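Local coordinates for protein putative O-acetylhomoserine (Thiol)-lyase (Campylobacter jejuni, PDB 4OC9) that probably uses pyridoxal 5'-phosphate to make homocysteine from O-acetylhomoserine and sulfide, at residues Ala275-Asn278 with Ala279-Leu282. Numbering follows the deposited sequence.
Sequences APQN and AWLL
The amide nitrogens of A279, W280, L281 and L282 each donate to the carbonyl oxygen four residues back, from A275, P276, Q277 and N278 in turn, so the start of helix 276-309 is regular alpha helix. The first of these bonds, A279 N to A275 O at 2.9 Å, involves the N-cap residue; alanine has no capping side chain, and its carbonyl does the work. P276 follows at the first helical position, where proline is at home: its ring fixes phi near the helical value, and its missing N-H costs nothing because no earlier turn supplies an acceptor. W280 holds CG anti to its backbone N (chi1 -176°), swinging the indole outward, a broad apolar surface for S24, I27 and T61, and for T213 of a third subunit; its CB stays 3.4 Å from P276 O. The amide NE2 of Q277 approaches the ring obliquely, 4.4 Å from CE3, a loose contact. Long and flexible, Q277 also packs on its counterpart in a second subunit. One residue on, L281 CG, beside its own N (chi1 -72°), lies 3.3 Å from Q277 O, and its branched end meets W280 of the third subunit. L282 CG rests 3.1 Å from N278 O, beyond the oxygen end of the carbonyl, and packs on L65 of helix 60-73, where the small A279 methyl meets S62. Buried N278 has its amide provided for: ND2 donates to the L215 carbonyl, and OD1 accepts a weak hydrogen bond from Q29 of the second subunit. This is the first turn of an alpha helix, with A275 as N-cap and proline at N1, entering the tetramer's subunit interfaces.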
loop_
_atom_site.group_PDB
_atom_site.type_symbol
_atom_site.label_atom_id
_atom_site.label_comp_id
_atom_site.label_asym_id
_atom_site.label_seq_id
_atom_site.Cartn_x
_atom_site.Cartn_y
_atom_site.Cartn_z
ATOM N N ALA D 275 -2.746 5.412 -9.824
ATOM C CA ALA D 275 -3.034 4.300 -8.939
ATOM C C ALA D 275 -3.609 4.776 -7.589
ATOM O O ALA D 275 -3.241 5.830 -7.067
ATOM C CB ALA D 275 -1.784 3.485 -8.710
ATOM N N PRO D 276 -4.513 3.991 -7.003
ATOM C CA PRO D 276 -5.191 4.288 -5.733
ATOM C C PRO D 276 -4.284 4.537 -4.541
ATOM O O PRO D 276 -4.556 5.401 -3.685
ATOM C CB PRO D 276 -6.026 3.040 -5.473
ATOM C CG PRO D 276 -6.170 2.366 -6.773
ATOM C CD PRO D 276 -4.968 2.717 -7.590
ATOM N N GLN D 277 -3.219 3.773 -4.450
ATOM C CA GLN D 277 -2.325 3.946 -3.329
ATOM C C GLN D 277 -1.665 5.334 -3.446
ATOM O O GLN D 277 -1.504 6.025 -2.437
ATOM C CB GLN D 277 -1.270 2.842 -3.339
ATOM C CG GLN D 277 -0.368 2.820 -2.132
ATOM C CD GLN D 277 -1.091 2.419 -0.858
ATOM O OE1 GLN D 277 -2.079 1.678 -0.889
ATOM N NE2 GLN D 277 -0.550 2.839 0.270
ATOM N N ASN D 278 -1.225 5.692 -4.664
ATOM C CA ASN D 278 -0.579 6.995 -4.876
ATOM C C ASN D 278 -1.560 8.108 -4.605
ATOM O O ASN D 278 -1.225 9.099 -3.907
ATOM C CB ASN D 278 0.063 7.168 -6.245
ATOM C CG ASN D 278 1.350 6.390 -6.402
ATOM O OD1 ASN D 278 1.547 5.334 -5.833
ATOM N ND2 ASN D 278 2.253 6.934 -7.219
ATOM N N ALA D 279 -2.800 7.922 -5.068
ATOM C CA ALA D 279 -3.844 8.936 -4.863
ATOM C C ALA D 279 -4.070 9.156 -3.373
ATOM O O ALA D 279 -4.127 10.298 -2.900
ATOM C CB ALA D 279 -5.129 8.536 -5.539
ATOM N N TRP D 280 -4.163 8.060 -2.628
ATOM C CA TRP D 280 -4.377 8.140 -1.181
ATOM C C TRP D 280 -3.219 8.844 -0.463
ATOM O O TRP D 280 -3.443 9.707 0.379
ATOM C CB TRP D 280 -4.627 6.753 -0.586
ATOM C CG TRP D 280 -4.936 6.788 0.847
ATOM C CD1 TRP D 280 -6.127 7.029 1.393
ATOM C CD2 TRP D 280 -4.028 6.536 1.926
ATOM N NE1 TRP D 280 -6.040 6.966 2.790
ATOM C CE2 TRP D 280 -4.757 6.663 3.133
ATOM C CE3 TRP D 280 -2.665 6.239 1.993
ATOM C CZ2 TRP D 280 -4.188 6.475 4.373
ATOM C CZ3 TRP D 280 -2.081 6.068 3.242
ATOM C CH2 TRP D 280 -2.853 6.175 4.420
ATOM N N LEU D 281 -1.989 8.470 -0.803
ATOM C CA LEU D 281 -0.811 9.117 -0.210
ATOM C C LEU D 281 -0.836 10.600 -0.519
ATOM O O LEU D 281 -0.547 11.427 0.340
ATOM C CB LEU D 281 0.475 8.504 -0.745
ATOM C CG LEU D 281 0.749 7.108 -0.224
ATOM C CD1 LEU D 281 1.904 6.433 -0.935
ATOM C CD2 LEU D 281 1.029 7.176 1.270
ATOM N N LEU D 282 -1.175 10.949 -1.762
ATOM C CA LEU D 282 -1.260 12.359 -2.188
ATOM C C LEU D 282 -2.353 13.095 -1.410
ATOM O O LEU D 282 -2.191 14.269 -1.102
ATOM C CB LEU D 282 -1.415 12.452 -3.693
ATOM C CG LEU D 282 -0.146 11.948 -4.396
ATOM C CD1 LEU D 282 -0.345 11.761 -5.899
ATOM C CD2 LEU D 282 1.037 12.876 -4.125
#